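Local atomic coordinates of aminoglycoside acetyltransferase meta-AAC0020 (Uncultured bacterium, PDB entry 5F47), a protein that probably transfers an acetyl group from acetyl-coenzyme A to aminoglycoside antibiotics, the GNAT-family reaction that underlies one form of resistance to these drugs. Residues V69-Y75 with Y88-V94; I25-R29 with I42-L48; F10-L16 with Y58-L64. All coordinates share one frame; numbering follows the deposited sequence.

Interaction 1. Residues V69-Y75 with Y88-V94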
loop_
_atom_site.group_PDB
_atom_site.type_symbol
_atom_site.label_atom_id
_atom_site.label_comp_id
_atom_site.label_asym_id
_atom_site.label_seq_id
_atom_site.Cartn_x
_atom_site.Cartn_y
_atom_site.Cartn_z
ATOM N N VAL B 69 -6.667 -5.959 22.712
ATOM C CA VAL B 69 -7.545 -7.033 22.267
ATOM C C VAL B 69 -7.874 -6.899 20.780
ATOM O O VAL B 69 -8.625 -7.697 20.211
ATOM C CB VAL B 69 -8.841 -7.071 23.091
ATOM C CG1 VAL B 69 -8.520 -7.433 24.551
ATOM C CG2 VAL B 69 -9.584 -5.744 22.992
ATOM N N GLY B 70 -7.290 -5.893 20.146
ATOM C CA GLY B 70 -7.469 -5.713 18.721
ATOM C C GLY B 70 -6.687 -4.517 18.230
ATOM O O GLY B 70 -6.235 -3.700 19.024
ATOM N N GLY B 71 -6.483 -4.423 16.923
ATOM C CA GLY B 71 -5.887 -3.219 16.391
ATOM C C GLY B 71 -5.713 -3.267 14.897
ATOM O O GLY B 71 -5.963 -4.305 14.277
ATOM N N LEU B 72 -5.276 -2.149 14.330
ATOM C CA LEU B 72 -4.988 -2.104 12.908
ATOM C C LEU B 72 -3.811 -1.183 12.665
ATOM O O LEU B 72 -3.494 -0.318 13.474
ATOM C CB LEU B 72 -6.221 -1.678 12.092
ATOM C CG LEU B 72 -6.777 -0.255 12.109
ATOM C CD1 LEU B 72 -5.899 0.733 11.336
ATOM C CD2 LEU B 72 -8.194 -0.272 11.516
ATOM N N THR B 73 -3.155 -1.397 11.534
ATOM C CA THR B 73 -2.013 -0.594 11.117
ATOM C C THR B 73 -2.383 0.096 9.821
ATOM O O THR B 73 -3.137 -0.463 9.012
ATOM C CB THR B 73 -0.770 -1.462 10.910
ATOM O OG1 THR B 73 -1.095 -2.519 9.988
ATOM C CG2 THR B 73 -0.327 -2.080 12.233
ATOM N N SER B 74 -1.860 1.305 9.619
ATOM C CA SER B 74 -2.211 2.051 8.410
ATOM C C SER B 74 -1.014 2.892 7.942
ATOM O O SER B 74 -0.225 3.380 8.752
ATOM C CB SER B 74 -3.476 2.915 8.644
ATOM O OG SER B 74 -3.245 3.912 9.622
ATOM N N TYR B 75 -0.880 2.995 6.620
ATOM C CA TYR B 75 0.180 3.757 5.957
ATOM C C TYR B 75 -0.416 4.910 5.171
ATOM O O TYR B 75 -1.382 4.734 4.424
ATOM C CB TYR B 75 0.962 2.867 4.983
ATOM C CG TYR B 75 1.738 1.752 5.629
ATOM C CD1 TYR B 75 1.123 0.533 5.905
ATOM C CD2 TYR B 75 3.077 1.909 5.943
ATOM C CE1 TYR B 75 1.834 -0.510 6.495
ATOM C CE2 TYR B 75 3.811 0.863 6.538
ATOM C CZ TYR B 75 3.166 -0.338 6.821
ATOM O OH TYR B 75 3.869 -1.383 7.382
ATOM N N TYR B 88 -3.829 3.554 3.662
ATOM C CA TYR B 88 -3.861 2.128 3.366
ATOM C C TYR B 88 -3.888 1.363 4.671
ATOM O O TYR B 88 -2.886 1.336 5.374
ATOM C CB TYR B 88 -2.595 1.762 2.572
ATOM C CG TYR B 88 -2.460 0.349 2.103
ATOM C CD1 TYR B 88 -3.534 -0.524 2.067
ATOM C CD2 TYR B 88 -1.224 -0.113 1.674
ATOM C CE1 TYR B 88 -3.377 -1.824 1.618
ATOM C CE2 TYR B 88 -1.064 -1.404 1.213
ATOM C CZ TYR B 88 -2.141 -2.250 1.181
ATOM O OH TYR B 88 -1.969 -3.526 0.719
ATOM N N ILE B 89 -5.019 0.758 5.012
ATOM C CA ILE B 89 -5.057 -0.143 6.167
ATOM C C ILE B 89 -4.402 -1.451 5.756
ATOM O O ILE B 89 -4.860 -2.106 4.815
ATOM C CB ILE B 89 -6.494 -0.400 6.642
ATOM C CG1 ILE B 89 -7.127 0.904 7.141
ATOM C CG2 ILE B 89 -6.501 -1.455 7.765
ATOM C CD1 ILE B 89 -8.644 0.760 7.439
ATOM N N TYR B 90 -3.323 -1.826 6.443
ATOM C CA TYR B 90 -2.579 -2.991 6.031
ATOM C C TYR B 90 -3.023 -4.265 6.753
ATOM O O TYR B 90 -3.212 -5.310 6.118
ATOM C CB TYR B 90 -1.066 -2.755 6.236
ATOM C CG TYR B 90 -0.262 -3.852 5.601
ATOM C CD1 TYR B 90 0.009 -3.841 4.232
ATOM C CD2 TYR B 90 0.159 -4.946 6.354
ATOM C CE1 TYR B 90 0.726 -4.896 3.640
ATOM C CE2 TYR B 90 0.866 -5.998 5.772
ATOM C CZ TYR B 90 1.146 -5.966 4.423
ATOM O OH TYR B 90 1.842 -7.035 3.892
ATOM N N ASP B 91 -3.121 -4.194 8.081
ATOM C CA ASP B 91 -3.599 -5.319 8.903
ATOM C C ASP B 91 -4.663 -4.862 9.874
ATOM O O ASP B 91 -4.603 -3.756 10.372
ATOM C CB ASP B 91 -2.465 -5.937 9.730
ATOM C CG ASP B 91 -1.657 -6.965 8.983
ATOM O OD1 ASP B 91 -2.216 -7.757 8.180
ATOM O OD2 ASP B 91 -0.430 -7.008 9.244
ATOM N N LEU B 92 -5.615 -5.745 10.148
ATOM C CA LEU B 92 -6.604 -5.525 11.192
ATOM C C LEU B 92 -6.892 -6.878 11.835
ATOM O O LEU B 92 -7.135 -7.868 11.138
ATOM C CB LEU B 92 -7.885 -4.891 10.621
ATOM C CG LEU B 92 -9.063 -4.634 11.564
ATOM C CD1 LEU B 92 -9.880 -3.463 11.061
ATOM C CD2 LEU B 92 -9.951 -5.862 11.694
ATOM N N ALA B 93 -6.851 -6.932 13.160
ATOM C CA ALA B 93 -7.170 -8.165 13.845
ATOM C C ALA B 93 -7.805 -7.891 15.183
ATOM O O ALA B 93 -7.528 -6.875 15.819
ATOM C CB ALA B 93 -5.914 -9.036 14.028
ATOM N N VAL B 94 -8.649 -8.825 15.600
ATOM C CA VAL B 94 -9.259 -8.805 16.919
ATOM C C VAL B 94 -9.046 -10.165 17.570
ATOM O O VAL B 94 -9.176 -11.202 16.915
ATOM C CB VAL B 94 -10.756 -8.457 16.835
ATOM C CG1 VAL B 94 -11.438 -8.584 18.207
ATOM C CG2 VAL B 94 -10.921 -7.049 16.294
#
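The ring of Tyr75 presents its edge to Tyr90: the methylene CB of Tyr90 lies in the ring plane, 3.7 Å from Tyr75 CE1, and Tyr88 O sits near the same plane. The two tyrosines run side by side and point the same way, so this is an edge contact and not a stack. The ring of Tyr88 swings away from Tyr75, because CG stands anti to the backbone N (chi1 -177°), and stacks on Phe124 in the strand beyond; it also meets Tyr88 of the second subunit.

Strands 67-77 and 86-94 form an antiparallel hairpin in the central sheet of the GNAT fold. Their pairing is regular at both ends, where Gly71 and Ala93 bond both ways (Gly71 N to Ala93 O 2.9 Å) and so do Tyr75 and Tyr88 (Tyr88 N to Tyr75 O 2.8 Å). In between the register slips. Leu72 lies opposite Leu92 but Ser74 opposite Ile89, so Tyr90 is one residue too many and 88-94 bulges, consistent with the bulge in the fourth strand of GNAT enzymes, where acetyl-CoA is usually bound.

Thr73 bridges the bulge with both backbone and side chain. Its O takes Tyr90 N at 2.9 Å, while OG1, tucked in near both its own N and its own C (chi1 54°), takes Asp91 N in a longer, bent bond of 3.2 Å and 139°. Tyr80 OH of the second subunit binds both Thr73 OG1 and Asp91 OD2, which ties the bulge to the dimer interface. On the face carrying Leu72, Ile89 and Leu92, covered by helix 103-117, Leu72 CD2 packs on Ile89 CD1 at 4.2 Å and, for one of two conformers of Leu92, on its CD1.

Interaction 2. Residues I25-R29 with I42-L48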
loop_
_atom_site.group_PDB
_atom_site.type_symbol
_atom_site.label_atom_id
_atom_site.label_comp_id
_atom_site.label_asym_id
_atom_site.label_seq_id
_atom_site.Cartn_x
_atom_site.Cartn_y
_atom_site.Cartn_z
ATOM N N ILE B 25 4.106 -3.766 20.265
ATOM C CA ILE B 25 4.587 -5.145 20.345
ATOM C C ILE B 25 3.452 -6.090 20.726
ATOM O O ILE B 25 3.327 -7.172 20.142
ATOM C CB ILE B 25 5.761 -5.257 21.331
ATOM C CG1 ILE B 25 6.975 -4.557 20.719
ATOM C CG2 ILE B 25 6.104 -6.728 21.647
ATOM C CD1 ILE B 25 8.170 -4.463 21.649
ATOM N N GLN B 26 2.604 -5.686 21.671
ATOM C CA GLN B 26 1.419 -6.492 21.994
ATOM C C GLN B 26 0.542 -6.715 20.767
ATOM O O GLN B 26 0.049 -7.828 20.539
ATOM C CB GLN B 26 0.584 -5.835 23.093
ATOM C CG GLN B 26 1.126 -5.949 24.493
ATOM C CD GLN B 26 0.212 -5.247 25.483
ATOM O OE1 GLN B 26 -0.951 -5.632 25.658
ATOM N NE2 GLN B 26 0.723 -4.198 26.118
ATOM N N LEU B 27 0.336 -5.664 19.973
ATOM C CA LEU B 27 -0.468 -5.803 18.766
ATOM C C LEU B 27 0.189 -6.759 17.772
ATOM O O LEU B 27 -0.488 -7.591 17.173
ATOM C CB LEU B 27 -0.707 -4.444 18.099
ATOM C CG LEU B 27 -1.588 -4.537 16.847
ATOM C CD1 LEU B 27 -2.977 -5.105 17.175
ATOM C CD2 LEU B 27 -1.708 -3.180 16.161
ATOM N N ILE B 28 1.506 -6.647 17.615
ATOM C CA ILE B 28 2.223 -7.508 16.684
ATOM C C ILE B 28 2.085 -8.968 17.134
ATOM O O ILE B 28 1.861 -9.850 16.308
ATOM C CB ILE B 28 3.692 -7.094 16.569
ATOM C CG1 ILE B 28 3.790 -5.720 15.898
ATOM C CG2 ILE B 28 4.479 -8.134 15.760
ATOM C CD1 ILE B 28 5.137 -5.032 16.098
ATOM N N ARG B 29 2.167 -9.225 18.439
ATOM C CA ARG B 29 1.934 -10.582 18.938
ATOM C C ARG B 29 0.502 -11.042 18.700
ATOM O O ARG B 29 0.261 -12.219 18.464
ATOM C CB ARG B 29 2.257 -10.689 20.430
ATOM C CG ARG B 29 3.740 -10.516 20.752
ATOM C CD ARG B 29 4.611 -11.498 19.974
ATOM N NE ARG B 29 5.999 -11.463 20.430
ATOM C CZ ARG B 29 6.980 -12.170 19.876
ATOM N NH1 ARG B 29 6.733 -12.973 18.842
ATOM N NH2 ARG B 29 8.212 -12.068 20.355
ATOM N N ILE B 42 10.235 -11.654 15.769
ATOM C CA ILE B 42 9.890 -10.236 15.799
ATOM C C ILE B 42 11.171 -9.417 15.543
ATOM O O ILE B 42 12.233 -9.773 16.023
ATOM C CB ILE B 42 9.202 -9.855 17.142
ATOM C CG1 ILE B 42 8.549 -8.480 17.036
ATOM C CG2 ILE B 42 10.175 -9.960 18.330
ATOM C CD1 ILE B 42 7.650 -8.152 18.232
ATOM N N PRO B 43 11.076 -8.351 14.723
ATOM C CA PRO B 43 12.248 -7.484 14.532
ATOM C C PRO B 43 12.688 -6.848 15.841
ATOM O O PRO B 43 11.889 -6.818 16.776
ATOM C CB PRO B 43 11.737 -6.413 13.564
ATOM C CG PRO B 43 10.611 -7.054 12.852
ATOM C CD PRO B 43 9.961 -7.970 13.839
ATOM N N ASP B 44 13.909 -6.327 15.924
ATOM C CA ASP B 44 14.306 -5.751 17.199
ATOM C C ASP B 44 13.620 -4.416 17.429
ATOM O O ASP B 44 13.013 -3.823 16.520
ATOM C CB ASP B 44 15.830 -5.616 17.329
ATOM C CG ASP B 44 16.431 -4.553 16.430
ATOM O OD1 ASP B 44 15.728 -3.934 15.607
ATOM O OD2 ASP B 44 17.657 -4.342 16.554
ATOM N N SER B 45 13.675 -3.969 18.669
ATOM C CA SER B 45 12.875 -2.847 19.095
ATOM C C SER B 45 13.374 -1.532 18.520
ATOM O O SER B 45 12.607 -0.595 18.380
ATOM C CB SER B 45 12.837 -2.799 20.615
ATOM O OG SER B 45 12.079 -3.898 21.097
ATOM N N GLU B 46 14.652 -1.461 18.180
ATOM C CA GLU B 46 15.166 -0.281 17.496
ATOM C C GLU B 46 14.423 -0.070 16.181
ATOM O O GLU B 46 14.002 1.043 15.851
ATOM C CB GLU B 46 16.664 -0.423 17.245
ATOM C CG GLU B 46 17.271 0.685 16.405
ATOM C CD GLU B 46 18.759 0.483 16.179
ATOM O OE1 GLU B 46 19.370 -0.326 16.913
ATOM O OE2 GLU B 46 19.318 1.129 15.266
ATOM N N HIS B 47 14.247 -1.148 15.426
ATOM C CA HIS B 47 13.528 -1.073 14.164
ATOM C C HIS B 47 12.058 -0.709 14.380
ATOM O O HIS B 47 11.496 0.166 13.696
ATOM C CB HIS B 47 13.630 -2.403 13.400
ATOM C CG HIS B 47 12.758 -2.440 12.183
ATOM N ND1 HIS B 47 13.069 -1.742 11.037
ATOM C CD2 HIS B 47 11.567 -3.037 11.952
ATOM C CE1 HIS B 47 12.117 -1.930 10.141
ATOM N NE2 HIS B 47 11.180 -2.691 10.678
ATOM N N LEU B 48 11.423 -1.382 15.334
ATOM C CA LEU B 48 10.007 -1.150 15.566
ATOM C C LEU B 48 9.763 0.266 16.078
ATOM O O LEU B 48 8.759 0.890 15.718
ATOM C CB LEU B 48 9.450 -2.186 16.544
ATOM C CG LEU B 48 9.413 -3.629 16.032
ATOM C CD1 LEU B 48 8.897 -4.560 17.119
ATOM C CD2 LEU B 48 8.559 -3.728 14.765
HETATM O O HOH W 1 9.322 -13.550 17.789
#
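Ile42 lies across helix 21-34, its side chain at about a right angle to those of Ile25, Ile28 and Arg29. The contact joins the two successive helices, 21-34 and 45-53, that follow the first strand of the GNAT fold, and Ile42 belongs to the loop leading into the second. From CB outward, each branch of Ile42 has its own partner. CB lies over one face of the Arg29 guanidinium, off-centre and near its border, and CG2 continues the same contact, 3.5 Å from Arg29 NH2. The other branch starts with CG1 anti to the backbone N (chi1 -166°) and stays extended, which carries CD1 down between two helix residues: it is 4.0 Å from Ile25 CG2 and equally far from Ile28 CG2.

Leu48, one turn into helix 45-53, closes the apolar patch. Ile28 CD1 reaches it tip to tip, 3.9 Å from Leu48 CD2, and Leu48 CD1 touches Ile25 CG1 at 4.1 Å. Tyr80 of the second subunit packs on Ile28 and Leu48. The helix itself is started by Asp44 at the N-cap, whose OD1 receives His47 N from above the carboxylate plane.

Arg29, bent at chi2, is also held by a salt bridge from NH1 to Glu32. At the solvent side water 1 accepts from Arg29 NH1 and from Ile42 N, both at 2.9 Å.

Interaction 3. Residues F10-L16 with Y58-L64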
loop_
_atom_site.group_PDB
_atom_site.type_symbol
_atom_site.label_atom_id
_atom_site.label_comp_id
_atom_site.label_asym_id
_atom_site.label_seq_id
_atom_site.Cartn_x
_atom_site.Cartn_y
_atom_site.Cartn_z
ATOM N N PHE B 10 -16.346 -0.515 28.637
ATOM C CA PHE B 10 -14.994 -0.810 29.097
ATOM C C PHE B 10 -13.985 -0.656 27.968
ATOM O O PHE B 10 -12.799 -0.439 28.206
ATOM C CB PHE B 10 -14.916 -2.225 29.666
ATOM C CG PHE B 10 -15.810 -2.448 30.847
ATOM C CD1 PHE B 10 -15.325 -2.295 32.132
ATOM C CD2 PHE B 10 -17.137 -2.797 30.671
ATOM C CE1 PHE B 10 -16.145 -2.495 33.220
ATOM C CE2 PHE B 10 -17.962 -2.998 31.755
ATOM C CZ PHE B 10 -17.464 -2.844 33.031
ATOM N N LEU B 11 -14.463 -0.781 26.740
ATOM C CA LEU B 11 -13.569 -0.771 25.591
ATOM C C LEU B 11 -13.011 0.622 25.320
ATOM O O LEU B 11 -13.749 1.602 25.274
ATOM C CB LEU B 11 -14.295 -1.298 24.356
ATOM C CG LEU B 11 -13.444 -1.526 23.111
ATOM C CD1 LEU B 11 -12.517 -2.711 23.303
ATOM C CD2 LEU B 11 -14.348 -1.740 21.911
ATOM N N LYS B 12 -11.699 0.701 25.128
ATOM C CA LYS B 12 -11.063 1.956 24.754
ATOM C C LYS B 12 -10.427 1.802 23.382
ATOM O O LYS B 12 -9.782 0.789 23.104
ATOM C CB LYS B 12 -10.008 2.374 25.778
ATOM C CG LYS B 12 -10.533 2.563 27.198
ATOM C CD LYS B 12 -11.433 3.779 27.301
ATOM C CE LYS B 12 -11.872 4.042 28.743
ATOM N NZ LYS B 12 -12.821 3.012 29.265
ATOM N N ILE B 13 -10.626 2.796 22.516
ATOM C CA ILE B 13 -9.969 2.822 21.214
ATOM C C ILE B 13 -8.970 3.959 21.220
ATOM O O ILE B 13 -9.331 5.104 21.503
ATOM C CB ILE B 13 -10.957 3.015 20.045
ATOM C CG1 ILE B 13 -12.005 1.899 20.030
ATOM C CG2 ILE B 13 -10.213 3.069 18.722
ATOM C CD1 ILE B 13 -11.453 0.553 19.652
ATOM N N GLU B 14 -7.712 3.644 20.937
ATOM C CA GLU B 14 -6.652 4.630 21.052
ATOM C C GLU B 14 -5.707 4.558 19.872
ATOM O O GLU B 14 -5.464 3.484 19.313
ATOM C CB GLU B 14 -5.884 4.440 22.367
ATOM C CG GLU B 14 -6.757 4.695 23.602
ATOM C CD GLU B 14 -6.026 4.526 24.925
ATOM O OE1 GLU B 14 -4.792 4.328 24.917
ATOM O OE2 GLU B 14 -6.699 4.598 25.979
ATOM N N ARG B 15 -5.186 5.715 19.487
ATOM C CA ARG B 15 -4.185 5.796 18.437
ATOM C C ARG B 15 -2.807 5.824 19.089
ATOM O O ARG B 15 -2.571 6.635 19.980
ATOM C CB ARG B 15 -4.414 7.040 17.569
ATOM C CG ARG B 15 -3.455 7.145 16.388
ATOM C CD ARG B 15 -3.753 8.387 15.551
ATOM N NE ARG B 15 -3.210 9.607 16.147
ATOM C CZ ARG B 15 -3.932 10.558 16.734
ATOM N NH1 ARG B 15 -5.255 10.453 16.829
ATOM N NH2 ARG B 15 -3.324 11.626 17.230
ATOM N N LEU B 16 -1.908 4.931 18.681
ATOM C CA LEU B 16 -0.617 4.830 19.354
ATOM C C LEU B 16 0.259 6.051 19.099
ATOM O O LEU B 16 0.292 6.600 17.990
ATOM C CB LEU B 16 0.123 3.563 18.933
ATOM C CG LEU B 16 -0.506 2.218 19.313
ATOM C CD1 LEU B 16 0.548 1.133 19.112
ATOM C CD2 LEU B 16 -1.058 2.185 20.736
ATOM N N TYR B 58 0.393 4.974 11.129
ATOM C CA TYR B 58 -0.479 5.140 12.293
ATOM C C TYR B 58 -1.117 3.820 12.695
ATOM O O TYR B 58 -1.668 3.102 11.864
ATOM C CB TYR B 58 -1.574 6.171 12.020
ATOM C CG TYR B 58 -1.088 7.584 11.912
ATOM C CD1 TYR B 58 -0.829 8.331 13.053
ATOM C CD2 TYR B 58 -0.916 8.186 10.679
ATOM C CE1 TYR B 58 -0.398 9.645 12.969
ATOM C CE2 TYR B 58 -0.491 9.499 10.585
ATOM C CZ TYR B 58 -0.228 10.216 11.732
ATOM O OH TYR B 58 0.188 11.524 11.645
ATOM N N VAL B 59 -1.090 3.560 14.000
ATOM C CA VAL B 59 -1.590 2.327 14.585
ATOM C C VAL B 59 -2.758 2.652 15.506
ATOM O O VAL B 59 -2.666 3.559 16.338
ATOM C CB VAL B 59 -0.501 1.603 15.398
ATOM C CG1 VAL B 59 -1.018 0.281 15.928
ATOM C CG2 VAL B 59 0.747 1.373 14.549
ATOM N N PHE B 60 -3.866 1.936 15.348
ATOM C CA PHE B 60 -4.996 2.109 16.253
ATOM C C PHE B 60 -5.205 0.815 17.012
ATOM O O PHE B 60 -5.168 -0.259 16.415
ATOM C CB PHE B 60 -6.262 2.487 15.486
ATOM C CG PHE B 60 -6.188 3.833 14.822
ATOM C CD1 PHE B 60 -5.502 3.986 13.627
ATOM C CD2 PHE B 60 -6.782 4.939 15.398
ATOM C CE1 PHE B 60 -5.419 5.223 13.015
ATOM C CE2 PHE B 60 -6.707 6.180 14.781
ATOM C CZ PHE B 60 -6.003 6.310 13.592
ATOM N N VAL B 61 -5.428 0.909 18.315
ATOM C CA VAL B 61 -5.641 -0.289 19.119
ATOM C C VAL B 61 -6.922 -0.253 19.933
ATOM O O VAL B 61 -7.478 0.807 20.234
ATOM C CB VAL B 61 -4.455 -0.548 20.076
ATOM C CG1 VAL B 61 -3.163 -0.719 19.276
ATOM C CG2 VAL B 61 -4.302 0.559 21.116
ATOM N N ALA B 62 -7.386 -1.445 20.284
ATOM C CA ALA B 62 -8.527 -1.596 21.177
ATOM C C ALA B 62 -8.040 -2.192 22.476
ATOM O O ALA B 62 -7.282 -3.164 22.473
ATOM C CB ALA B 62 -9.589 -2.468 20.552
ATOM N N LEU B 63 -8.482 -1.617 23.592
ATOM C CA LEU B 63 -7.983 -2.003 24.899
ATOM C C LEU B 63 -9.121 -2.370 25.823
ATOM O O LEU B 63 -10.130 -1.669 25.875
ATOM C CB LEU B 63 -7.188 -0.865 25.525
ATOM C CG LEU B 63 -5.840 -0.525 24.903
ATOM C CD1 LEU B 63 -5.643 0.976 24.907
ATOM C CD2 LEU B 63 -4.740 -1.206 25.691
ATOM N N LEU B 64 -8.960 -3.482 26.528
ATOM C CA LEU B 64 -9.780 -3.778 27.691
ATOM C C LEU B 64 -8.840 -3.695 28.879
ATOM O O LEU B 64 -7.903 -4.490 28.992
ATOM C CB LEU B 64 -10.445 -5.143 27.577
ATOM C CG LEU B 64 -11.519 -5.175 26.492
ATOM C CD1 LEU B 64 -12.085 -6.569 26.353
ATOM C CD2 LEU B 64 -12.636 -4.195 26.844
HETATM O O HOH W 2 0.548 5.176 15.606
#
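Arg15 lays its aliphatic chain over the ring of Phe60. Its CG, set anti to the backbone N (chi1 -176°), stands over one ring face in a CH-pi contact, 4.0 Å from the centroid and 21° off the normal. CD goes on toward the rim, 3.6 Å from Phe60 CZ, before the bend at chi3 turns the guanidinium, whose plane is 64° from that of the ring.

Farther along the same face Ala62 is the hollow and residues of the neighbouring strand 11-15 supply the bumps. Ile13 drops CD1 to within 3.7 Å of Ala62 CB, and Leu11 CD1 approaches the same methyl while also leaning on Leu64 CD2. The reverse face is ridged by branched side chains: Leu16 straddles two valines, with CD1 against Val59 CG1 and CD2 against Val61 CG2, each at 3.6 Å. Leu63 crosses Glu14 at about a right angle, CD1 lying against the carboxylate, 3.5 Å from OE1.

Strand 11-15 pairs antiparallel with strand 57-64 as the first strand of the GNAT sheet, an outermost one within this chain. Helix 103-117 packs on the face with Phe60 and Ala62, its Phe114 meeting the rings of Tyr58 and Phe60 edge-to-face; helix 21-34 packs on the face with Leu16 and Val59.

Five backbone bonds of nearly uniform length join the strands, the last of them Leu16 N to Val59 O at 2.8 Å. Beyond it water 2 takes over the missing rung, donating to Leu16 O and accepting from Val59 N. The inward backbone groups of Lys12 and Glu14 and the N of Leu16 are thus paired directly, Leu16 O through water, and the apolar chains, including the stem of a charged arginine, supply the packing on both faces.

In the fold
Interactions 1 and 3 belong to one sheet, their centres about 11 Å apart: strands 57-64 and 67-77 are neighbours, joined by probable hydrogen bonds from Leu72 N to Phe60 O and from Ala62 N to Gly70 O. Interaction 2 lies to one side, its centre about 15 Å from that of interaction 1 and 17 Å from that of interaction 3. Along the chain it is nested inside the loop that interaction 3 closes, and interaction 1 follows both. Leu27, on segment 25-29 but facing the sheet, packs on Gly71 and Val59. Interactions 1 and 2 both touch the second subunit, so the sheet centre and the helix pair share in the dimer, whereas interaction 3 does not.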